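Local coordinates for hypothetical protein EF3068 (Enterococcus faecalis, PDB 2B6C) that is a predicted DNA alkylation repair enzyme of the AlkD-like family, probably acting on alkylated DNA, although its function has not been established, at residues Y64-Y73 against Y97-S106; F9-M19 against V28-R37. All coordinates share one frame; numbering follows the deposited sequence.

Interaction 1: Y64-Y73 against Y97-S106; sequences YQKTEREYQY and YVPQKAWWDS
With one guanidinium Arg69 binds both carboxylate oxygens of Asp105 and the carbonyl of Lys101. It grips Asp105 side-on: NE reaches OD2 at 3.0 Å, and NH2 reaches OD1 at 2.9 Å along a nearly straight N-H...O (170°), although OD1 is met from above the carboxylate plane. NH1 and NH2 also converge end-on upon Lys101 O, so the two grips fix the rotation of the group. With CG anti to the backbone N (chi1 -168°) and the chain bent at chi2, the guanidinium reaches these partners. Tyr73 OH approaches Asp105 OD2, but the modelled separation is doubtfully short.

The Tyr64 ring lies between Gln72 CG, over the centre of one face, and Tyr97, whose edge meets the opposite face in a T-shaped pair (centroids 4.9 Å apart). Its hydroxyl donates to Gln100 O at 2.6 Å. The extended Lys101 chain places NZ 2.9 Å from Tyr64 O. The almost coplanar Gln65 and Gln100 amides join directly (NE2 to OE1, 3.2 Å) and through a water; Gln100 NE2 donates to Ala96 O.

The contact ties the turn between helices 53-65 and 69-81 to the loop leading into helix 104-120 and its first turn; Trp110 of that helix bonds Tyr64 OH.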
loop_
_atom_site.group_PDB
_atom_site.type_symbol
_atom_site.label_atom_id
_atom_site.label_comp_id
_atom_site.label_asym_id
_atom_site.label_seq_id
_atom_site.Cartn_x
_atom_site.Cartn_y
_atom_site.Cartn_z
ATOM N N TYR B 64 -3.793 -9.497 20.465
ATOM C CA TYR B 64 -2.690 -10.400 20.782
ATOM C C TYR B 64 -2.947 -11.092 22.109
ATOM O O TYR B 64 -2.600 -12.246 22.296
ATOM C CB TYR B 64 -1.347 -9.655 20.815
ATOM C CG TYR B 64 -0.179 -10.565 20.482
ATOM C CD1 TYR B 64 0.140 -10.844 19.155
ATOM C CD2 TYR B 64 0.565 -11.191 21.490
ATOM C CE1 TYR B 64 1.186 -11.686 18.842
ATOM C CE2 TYR B 64 1.644 -12.067 21.185
ATOM C CZ TYR B 64 1.947 -12.290 19.862
ATOM O OH TYR B 64 2.985 -13.143 19.505
ATOM N N GLN B 65 -3.623 -10.401 23.022
ATOM C CA GLN B 65 -3.843 -10.975 24.338
ATOM C C GLN B 65 -5.140 -11.818 24.442
ATOM O O GLN B 65 -5.381 -12.441 25.466
ATOM C CB GLN B 65 -3.732 -9.889 25.423
ATOM C CG GLN B 65 -2.406 -9.033 25.382
ATOM C CD GLN B 65 -1.071 -9.859 25.381
ATOM O OE1 GLN B 65 -1.005 -10.995 25.891
ATOM N NE2 GLN B 65 0.003 -9.257 24.824
ATOM N N LYS B 66 -5.943 -11.878 23.375
ATOM C CA LYS B 66 -7.095 -12.775 23.345
ATOM C C LYS B 66 -6.612 -14.236 23.349
ATOM O O LYS B 66 -5.491 -14.519 22.944
ATOM C CB LYS B 66 -8.001 -12.468 22.132
ATOM C CG LYS B 66 -8.808 -11.170 22.290
ATOM C CD LYS B 66 -9.685 -10.755 21.087
ATOM C CE LYS B 66 -10.974 -11.600 20.961
ATOM N NZ LYS B 66 -11.967 -11.547 22.138
ATOM N N THR B 67 -7.489 -15.154 23.763
ATOM C CA THR B 67 -7.124 -16.526 24.028
ATOM C C THR B 67 -6.761 -17.330 22.810
ATOM O O THR B 67 -5.720 -17.984 22.779
ATOM C CB THR B 67 -8.268 -17.240 24.793
ATOM O OG1 THR B 67 -8.339 -16.667 26.091
ATOM C CG2 THR B 67 -7.984 -18.759 24.929
ATOM N N GLU B 68 -7.646 -17.304 21.821
ATOM C CA GLU B 68 -7.487 -18.142 20.658
ATOM C C GLU B 68 -6.368 -17.637 19.765
ATOM O O GLU B 68 -6.187 -16.411 19.582
ATOM C CB GLU B 68 -8.811 -18.234 19.916
ATOM C CG GLU B 68 -9.917 -18.754 20.786
ATOM C CD GLU B 68 -10.628 -17.706 21.711
ATOM O OE1 GLU B 68 -10.222 -16.526 21.917
ATOM O OE2 GLU B 68 -11.627 -18.131 22.286
ATOM N N ARG B 69 -5.637 -18.592 19.214
ATOM C CA ARG B 69 -4.445 -18.346 18.406
ATOM C C ARG B 69 -4.740 -17.438 17.182
ATOM O O ARG B 69 -3.951 -16.596 16.838
ATOM C CB ARG B 69 -3.887 -19.704 17.968
ATOM C CG ARG B 69 -2.492 -19.685 17.368
ATOM C CD ARG B 69 -1.562 -18.740 18.102
ATOM N NE ARG B 69 -0.148 -18.984 17.779
ATOM C CZ ARG B 69 0.873 -18.343 18.344
ATOM N NH1 ARG B 69 0.633 -17.407 19.257
ATOM N NH2 ARG B 69 2.133 -18.642 17.993
ATOM N N GLU B 70 -5.891 -17.615 16.546
ATOM C CA GLU B 70 -6.220 -16.814 15.343
ATOM C C GLU B 70 -6.257 -15.282 15.625
ATOM O O GLU B 70 -6.032 -14.478 14.730
ATOM C CB GLU B 70 -7.516 -17.322 14.713
ATOM C CG GLU B 70 -7.442 -18.788 14.267
ATOM C CD GLU B 70 -8.047 -19.749 15.275
ATOM O OE1 GLU B 70 -7.951 -19.522 16.500
ATOM O OE2 GLU B 70 -8.633 -20.756 14.845
ATOM N N TYR B 71 -6.511 -14.897 16.872
ATOM C CA TYR B 71 -6.437 -13.495 17.269
ATOM C C TYR B 71 -5.025 -12.938 17.280
ATOM O O TYR B 71 -4.850 -11.740 17.037
ATOM C CB TYR B 71 -7.104 -13.281 18.612
ATOM C CG TYR B 71 -8.604 -13.539 18.540
ATOM C CD1 TYR B 71 -9.449 -12.728 17.742
ATOM C CD2 TYR B 71 -9.179 -14.578 19.262
ATOM C CE1 TYR B 71 -10.821 -12.950 17.691
ATOM C CE2 TYR B 71 -10.550 -14.828 19.192
ATOM C CZ TYR B 71 -11.361 -14.010 18.410
ATOM O OH TYR B 71 -12.714 -14.279 18.369
ATOM N N GLN B 72 -4.019 -13.786 17.541
ATOM C CA GLN B 72 -2.607 -13.328 17.375
ATOM C C GLN B 72 -2.324 -13.111 15.905
ATOM O O GLN B 72 -1.609 -12.167 15.547
ATOM C CB GLN B 72 -1.558 -14.283 17.970
ATOM C CG GLN B 72 -1.451 -14.278 19.474
ATOM C CD GLN B 72 -2.448 -15.188 20.135
ATOM O OE1 GLN B 72 -3.485 -14.729 20.639
ATOM N NE2 GLN B 72 -2.143 -16.473 20.172
ATOM N N TYR B 73 -2.922 -13.948 15.049
ATOM C CA TYR B 73 -2.732 -13.818 13.598
ATOM C C TYR B 73 -3.393 -12.541 13.112
ATOM O O TYR B 73 -2.845 -11.864 12.237
ATOM C CB TYR B 73 -3.322 -14.993 12.810
ATOM C CG TYR B 73 -2.790 -16.377 13.148
ATOM C CD1 TYR B 73 -1.508 -16.557 13.696
ATOM C CD2 TYR B 73 -3.566 -17.531 12.851
ATOM C CE1 TYR B 73 -1.029 -17.819 13.986
ATOM C CE2 TYR B 73 -3.099 -18.810 13.144
ATOM C CZ TYR B 73 -1.817 -18.952 13.696
ATOM O OH TYR B 73 -1.333 -20.214 13.955
ATOM N N TYR B 97 6.869 -8.316 21.204
ATOM C CA TYR B 97 5.887 -9.362 20.901
ATOM C C TYR B 97 6.500 -10.673 20.407
ATOM O O TYR B 97 5.879 -11.725 20.540
ATOM C CB TYR B 97 4.892 -8.911 19.836
ATOM C CG TYR B 97 3.851 -7.919 20.280
ATOM C CD1 TYR B 97 2.782 -8.309 21.074
ATOM C CD2 TYR B 97 3.920 -6.582 19.863
ATOM C CE1 TYR B 97 1.800 -7.384 21.472
ATOM C CE2 TYR B 97 2.955 -5.643 20.254
ATOM C CZ TYR B 97 1.896 -6.051 21.059
ATOM O OH TYR B 97 0.922 -5.123 21.444
ATOM N N VAL B 98 7.699 -10.630 19.844
ATOM C CA VAL B 98 8.268 -11.810 19.195
ATOM C C VAL B 98 8.380 -13.056 20.134
ATOM O O VAL B 98 7.896 -14.121 19.783
ATOM C CB VAL B 98 9.591 -11.465 18.440
ATOM C CG1 VAL B 98 10.286 -12.750 17.957
ATOM C CG2 VAL B 98 9.302 -10.512 17.267
ATOM N N PRO B 99 8.945 -12.887 21.355
ATOM C CA PRO B 99 8.966 -13.964 22.335
ATOM C C PRO B 99 7.608 -14.277 23.029
ATOM O O PRO B 99 7.492 -15.350 23.659
ATOM C CB PRO B 99 9.968 -13.473 23.412
ATOM C CG PRO B 99 10.371 -12.129 23.068
ATOM C CD PRO B 99 9.616 -11.664 21.850
ATOM N N GLN B 100 6.615 -13.383 22.929
ATOM C CA GLN B 100 5.291 -13.646 23.517
ATOM C C GLN B 100 4.422 -14.591 22.682
ATOM O O GLN B 100 4.252 -14.379 21.460
ATOM C CB GLN B 100 4.492 -12.370 23.774
ATOM C CG GLN B 100 5.149 -11.284 24.593
ATOM C CD GLN B 100 4.203 -10.070 24.692
ATOM O OE1 GLN B 100 3.011 -10.219 24.984
ATOM N NE2 GLN B 100 4.721 -8.885 24.433
ATOM N N LYS B 101 3.868 -15.621 23.348
ATOM C CA LYS B 101 3.043 -16.647 22.716
ATOM C C LYS B 101 3.777 -17.195 21.454
ATOM O O LYS B 101 3.186 -17.329 20.387
ATOM C CB LYS B 101 1.649 -16.098 22.350
ATOM C CG LYS B 101 0.995 -15.270 23.453
ATOM C CD LYS B 101 -0.450 -14.972 23.111
ATOM C CE LYS B 101 -1.296 -14.569 24.304
ATOM N NZ LYS B 101 -2.728 -14.676 23.913
ATOM N N ALA B 102 5.056 -17.483 21.611
ATOM C CA ALA B 102 5.943 -17.752 20.499
ATOM C C ALA B 102 5.949 -19.199 20.065
ATOM O O ALA B 102 6.104 -20.125 20.900
ATOM C CB ALA B 102 7.373 -17.324 20.844
ATOM N N TRP B 103 5.817 -19.378 18.751
ATOM C CA TRP B 103 6.022 -20.674 18.112
ATOM C C TRP B 103 6.327 -20.300 16.660
ATOM O O TRP B 103 6.260 -19.122 16.328
ATOM C CB TRP B 103 4.756 -21.540 18.227
ATOM C CG TRP B 103 4.929 -22.991 17.846
ATOM C CD1 TRP B 103 4.260 -23.669 16.866
ATOM C CD2 TRP B 103 5.814 -23.945 18.470
ATOM N NE1 TRP B 103 4.672 -24.992 16.840
ATOM C CE2 TRP B 103 5.605 -25.188 17.829
ATOM C CE3 TRP B 103 6.732 -23.872 19.535
ATOM C CZ2 TRP B 103 6.300 -26.342 18.190
ATOM C CZ3 TRP B 103 7.424 -25.044 19.901
ATOM C CH2 TRP B 103 7.206 -26.247 19.216
ATOM N N TRP B 104 6.629 -21.252 15.778
ATOM C CA TRP B 104 7.111 -20.832 14.444
ATOM C C TRP B 104 6.034 -20.045 13.669
ATOM O O TRP B 104 6.342 -19.210 12.828
ATOM C CB TRP B 104 7.620 -22.043 13.638
ATOM C CG TRP B 104 6.529 -23.064 13.335
ATOM C CD1 TRP B 104 6.272 -24.232 14.025
ATOM C CD2 TRP B 104 5.557 -22.997 12.287
ATOM N NE1 TRP B 104 5.200 -24.889 13.462
ATOM C CE2 TRP B 104 4.740 -24.160 12.399
ATOM C CE3 TRP B 104 5.308 -22.088 11.232
ATOM C CZ2 TRP B 104 3.694 -24.426 11.517
ATOM C CZ3 TRP B 104 4.238 -22.339 10.371
ATOM C CH2 TRP B 104 3.451 -23.508 10.516
ATOM N N ASP B 105 4.761 -20.309 13.964
ATOM C CA ASP B 105 3.670 -19.685 13.244
ATOM C C ASP B 105 3.589 -18.162 13.505
ATOM O O ASP B 105 3.491 -17.375 12.546
ATOM C CB ASP B 105 2.335 -20.417 13.501
ATOM C CG ASP B 105 1.919 -20.439 14.975
ATOM O OD1 ASP B 105 2.789 -20.419 15.862
ATOM O OD2 ASP B 105 0.690 -20.484 15.261
ATOM N N SER B 106 3.639 -17.750 14.771
ATOM C CA SER B 106 3.648 -16.306 15.095
ATOM C C SER B 106 4.981 -15.609 14.820
ATOM O O SER B 106 4.999 -14.481 14.374
ATOM C CB SER B 106 3.235 -16.034 16.553
ATOM O OG SER B 106 4.223 -16.510 17.461
HETATM O O HOH W 1 1.666 -12.424 25.786
HETATM O O HOH W 2 -3.158 -17.235 22.639
#

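Interaction 2: F9-M19 against V28-R37; sequences FQKNPETAAKM and VFAGIPAPER
Met19 and Phe29 cross at about a right angle, with Met19 CB over the ring face, 3.9 Å from the ring centroid and 18° off the normal. The side chain, a selenomethionine, then runs past the ring: SE stands obliquely to it, and the bend at chi3 (79°) turns CE back to 3.6 Å from Phe29 CE2. Ala16 CB supports the same residue from the preceding turn of the helix, against Phe29 CB. Next to Ala16, Thr15 CG2 meets Pro33 CG at 3.8 Å. At the other end, Phe9 CB packs on Ile32 CG1 at 3.7 Å, while ring atom CZ touches Arg37 CG.

Two bonds to carbonyls pin the intervening backbone. Asn12 N donates to Ala30 O at 2.8 Å, and Lys11 NZ curls round to Phe29 O through a chain bent at chi2 and chi3. Asn12 is also the N-cap of helix 13-22, its OD1 accepting from Thr15 N. The first turn of that helix lies directly against the 28-33 loop in this all-helical, AlkD-like fold, as the Thr15 and Ala16 contacts attest. The approach is close at Gly31, whose CA is 3.5 Å from Ala16 N, with no side chain between them.

Farther out, helix 69-81 positions the loop. The carboxylate of Glu70 accepts from the backbone N of Ala30, Gly31 and Ile32, and Tyr71 stacks on the Phe9 ring while its hydroxyl bonds to Phe9 N. Arg37, whose aliphatic part faces Phe9, forms a salt bridge through NH1 with Asp77, and Leu40 of helix 34-48 touches both Phe9 and Ile32.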
loop_
_atom_site.group_PDB
_atom_site.type_symbol
_atom_site.label_atom_id
_atom_site.label_comp_id
_atom_site.label_asym_id
_atom_site.label_seq_id
_atom_site.Cartn_x
_atom_site.Cartn_y
_atom_site.Cartn_z
ATOM N N PHE B 9 -14.597 -14.671 16.359
ATOM C CA PHE B 9 -14.703 -15.869 15.568
ATOM C C PHE B 9 -15.682 -16.852 16.215
ATOM O O PHE B 9 -15.802 -16.933 17.440
ATOM C CB PHE B 9 -13.348 -16.519 15.355
ATOM C CG PHE B 9 -12.373 -15.663 14.589
ATOM C CD1 PHE B 9 -11.145 -15.330 15.150
ATOM C CD2 PHE B 9 -12.682 -15.187 13.315
ATOM C CE1 PHE B 9 -10.233 -14.537 14.444
ATOM C CE2 PHE B 9 -11.775 -14.396 12.601
ATOM C CZ PHE B 9 -10.560 -14.074 13.170
ATOM N N GLN B 10 -16.395 -17.572 15.357
ATOM C CA GLN B 10 -17.262 -18.655 15.777
ATOM C C GLN B 10 -16.423 -19.918 15.960
ATOM O O GLN B 10 -15.616 -20.269 15.100
ATOM C CB GLN B 10 -18.354 -18.873 14.727
ATOM C CG GLN B 10 -19.671 -19.307 15.327
ATOM C CD GLN B 10 -20.189 -18.320 16.384
ATOM O OE1 GLN B 10 -20.668 -18.735 17.445
ATOM N NE2 GLN B 10 -20.082 -17.015 16.101
ATOM N N LYS B 11 -16.618 -20.595 17.084
ATOM C CA LYS B 11 -15.845 -21.783 17.411
ATOM C C LYS B 11 -16.227 -22.986 16.535
ATOM O O LYS B 11 -17.395 -23.380 16.444
ATOM C CB LYS B 11 -15.937 -22.073 18.925
ATOM C CG LYS B 11 -15.429 -23.446 19.380
ATOM C CD LYS B 11 -14.464 -23.327 20.572
ATOM C CE LYS B 11 -12.997 -23.268 20.088
ATOM N NZ LYS B 11 -11.989 -23.022 21.179
ATOM N N ASN B 12 -15.232 -23.522 15.842
ATOM C CA ASN B 12 -15.401 -24.740 15.060
ATOM C C ASN B 12 -14.551 -25.850 15.686
ATOM O O ASN B 12 -13.369 -25.985 15.367
ATOM C CB ASN B 12 -15.073 -24.519 13.576
ATOM C CG ASN B 12 -15.222 -25.799 12.738
ATOM O OD1 ASN B 12 -15.219 -26.935 13.265
ATOM N ND2 ASN B 12 -15.365 -25.621 11.423
ATOM N N PRO B 13 -15.165 -26.647 16.582
ATOM C CA PRO B 13 -14.461 -27.578 17.468
ATOM C C PRO B 13 -13.638 -28.635 16.752
ATOM O O PRO B 13 -12.558 -29.002 17.240
ATOM C CB PRO B 13 -15.594 -28.249 18.269
ATOM C CG PRO B 13 -16.762 -27.390 18.085
ATOM C CD PRO B 13 -16.624 -26.691 16.783
ATOM N N GLU B 14 -14.130 -29.123 15.614
ATOM C CA GLU B 14 -13.423 -30.181 14.898
ATOM C C GLU B 14 -12.182 -29.642 14.176
ATOM O O GLU B 14 -11.111 -30.255 14.203
ATOM C CB GLU B 14 -14.364 -30.918 13.938
ATOM C CG GLU B 14 -15.425 -31.793 14.664
ATOM C CD GLU B 14 -15.667 -33.170 13.984
ATOM O OE1 GLU B 14 -14.793 -33.611 13.189
ATOM O OE2 GLU B 14 -16.721 -33.814 14.252
ATOM N N THR B 15 -12.337 -28.490 13.527
ATOM C CA THR B 15 -11.218 -27.853 12.842
ATOM C C THR B 15 -10.205 -27.325 13.869
ATOM O O THR B 15 -9.000 -27.387 13.647
ATOM C CB THR B 15 -11.724 -26.734 11.890
ATOM O OG1 THR B 15 -12.683 -27.296 10.971
ATOM C CG2 THR B 15 -10.568 -26.127 11.114
ATOM N N ALA B 16 -10.701 -26.823 14.996
ATOM C CA ALA B 16 -9.838 -26.317 16.062
ATOM C C ALA B 16 -8.934 -27.424 16.610
ATOM O O ALA B 16 -7.763 -27.201 16.811
ATOM C CB ALA B 16 -10.668 -25.676 17.203
ATOM N N ALA B 17 -9.491 -28.608 16.848
ATOM C CA ALA B 17 -8.728 -29.764 17.315
ATOM C C ALA B 17 -7.570 -30.082 16.390
ATOM O O ALA B 17 -6.487 -30.400 16.859
ATOM C CB ALA B 17 -9.632 -30.981 17.450
ATOM N N LYS B 18 -7.820 -30.033 15.079
ATOM C CA LYS B 18 -6.782 -30.302 14.068
ATOM C C LYS B 18 -5.712 -29.243 14.010
ATOM O O LYS B 18 -4.545 -29.581 13.915
ATOM C CB LYS B 18 -7.372 -30.471 12.665
ATOM C CG LYS B 18 -8.251 -31.711 12.527
ATOM C CD LYS B 18 -9.063 -31.669 11.248
ATOM C CE LYS B 18 -9.704 -33.052 11.024
ATOM N NZ LYS B 18 -10.843 -32.957 10.060
HETATM N N MSE B 19 -6.112 -27.968 14.055
HETATM C CA MSE B 19 -5.157 -26.861 14.072
HETATM C C MSE B 19 -4.317 -26.866 15.338
HETATM O O MSE B 19 -3.099 -26.629 15.295
HETATM C CB MSE B 19 -5.889 -25.533 13.914
HETATM C CG MSE B 19 -6.489 -25.360 12.540
HETATM SE SE MSE B 19 -7.649 -23.793 12.398
HETATM C CE MSE B 19 -6.155 -22.395 12.216
ATOM N N VAL B 28 -4.765 -22.591 22.273
ATOM C CA VAL B 28 -6.197 -22.775 22.060
ATOM C C VAL B 28 -6.534 -22.180 20.666
ATOM O O VAL B 28 -6.107 -21.055 20.341
ATOM C CB VAL B 28 -7.036 -22.155 23.240
ATOM C CG1 VAL B 28 -8.571 -22.368 23.065
ATOM C CG2 VAL B 28 -6.596 -22.756 24.563
ATOM N N PHE B 29 -7.276 -22.930 19.845
ATOM C CA PHE B 29 -7.739 -22.429 18.554
ATOM C C PHE B 29 -9.245 -22.225 18.526
ATOM O O PHE B 29 -9.995 -22.940 19.231
ATOM C CB PHE B 29 -7.340 -23.387 17.412
ATOM C CG PHE B 29 -5.928 -23.179 16.923
ATOM C CD1 PHE B 29 -4.855 -23.750 17.603
ATOM C CD2 PHE B 29 -5.674 -22.378 15.805
ATOM C CE1 PHE B 29 -3.500 -23.524 17.153
ATOM C CE2 PHE B 29 -4.359 -22.156 15.346
ATOM C CZ PHE B 29 -3.282 -22.752 16.013
ATOM N N ALA B 30 -9.693 -21.289 17.695
ATOM C CA ALA B 30 -11.125 -21.145 17.460
ATOM C C ALA B 30 -11.533 -22.160 16.381
ATOM O O ALA B 30 -12.645 -22.634 16.377
ATOM C CB ALA B 30 -11.480 -19.718 17.038
ATOM N N GLY B 31 -10.611 -22.479 15.476
ATOM C CA GLY B 31 -10.895 -23.366 14.365
ATOM C C GLY B 31 -11.229 -22.627 13.085
ATOM O O GLY B 31 -12.138 -23.026 12.360
ATOM N N ILE B 32 -10.464 -21.567 12.810
ATOM C CA ILE B 32 -10.641 -20.741 11.618
ATOM C C ILE B 32 -9.399 -20.787 10.741
ATOM O O ILE B 32 -8.433 -20.061 11.009
ATOM C CB ILE B 32 -10.868 -19.244 11.984
ATOM C CG1 ILE B 32 -11.880 -19.088 13.127
ATOM C CG2 ILE B 32 -11.316 -18.453 10.725
ATOM C CD1 ILE B 32 -13.306 -19.510 12.775
ATOM N N PRO B 33 -9.428 -21.588 9.667
ATOM C CA PRO B 33 -8.254 -21.625 8.786
ATOM C C PRO B 33 -7.959 -20.247 8.157
ATOM O O PRO B 33 -8.850 -19.397 8.082
ATOM C CB PRO B 33 -8.635 -22.681 7.733
ATOM C CG PRO B 33 -9.740 -23.553 8.467
ATOM C CD PRO B 33 -10.497 -22.492 9.208
ATOM N N ALA B 34 -6.708 -20.052 7.747
ATOM C CA ALA B 34 -6.193 -18.773 7.244
ATOM C C ALA B 34 -7.055 -18.130 6.149
ATOM O O ALA B 34 -7.443 -16.975 6.318
ATOM C CB ALA B 34 -4.758 -18.895 6.792
ATOM N N PRO B 35 -7.393 -18.875 5.055
ATOM C CA PRO B 35 -8.201 -18.204 4.023
ATOM C C PRO B 35 -9.527 -17.706 4.565
ATOM O O PRO B 35 -9.930 -16.601 4.240
ATOM C CB PRO B 35 -8.386 -19.282 2.938
ATOM C CG PRO B 35 -7.255 -20.262 3.178
ATOM C CD PRO B 35 -7.064 -20.260 4.672
ATOM N N GLU B 36 -10.175 -18.479 5.427
ATOM C CA GLU B 36 -11.410 -18.033 6.042
ATOM C C GLU B 36 -11.168 -16.853 6.983
ATOM O O GLU B 36 -11.932 -15.891 6.974
ATOM C CB GLU B 36 -12.095 -19.202 6.732
ATOM C CG GLU B 36 -12.694 -20.182 5.732
ATOM C CD GLU B 36 -12.131 -21.574 5.858
ATOM O OE1 GLU B 36 -12.872 -22.478 6.317
ATOM O OE2 GLU B 36 -10.939 -21.753 5.498
ATOM N N ARG B 37 -10.075 -16.901 7.757
ATOM C CA ARG B 37 -9.740 -15.830 8.712
ATOM C C ARG B 37 -9.511 -14.504 7.990
ATOM O O ARG B 37 -9.935 -13.459 8.466
ATOM C CB ARG B 37 -8.510 -16.203 9.556
ATOM C CG ARG B 37 -8.248 -15.263 10.745
ATOM C CD ARG B 37 -6.777 -15.351 11.234
ATOM N NE ARG B 37 -5.846 -14.631 10.340
ATOM C CZ ARG B 37 -4.854 -15.192 9.643
ATOM N NH1 ARG B 37 -4.074 -14.434 8.892
ATOM N NH2 ARG B 37 -4.610 -16.498 9.708
#

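The two contacts follow one another along the chain, with centres 15 Å apart, and meet at helix 69-81. Its start supplies Arg69 to interaction 1, and the adjacent Glu70, which serves interaction 2, belongs to the same helix start. A probable bond of Arg69 N to Val28 O joins the start of helix 69-81 to the 28-33 loop, and Phe29 CZ packs on Arg69 CG at 3.4 Å. Interaction 1 lies nearer the chain centre (about 12 Å against 22 Å between centres), yet its buried portion is markedly polar, with a salt bridge and bonded carbonyls. Interaction 2, toward the N-terminal end, relies mainly on apolar packing. Both are partly buried, with exposed residues at their margins.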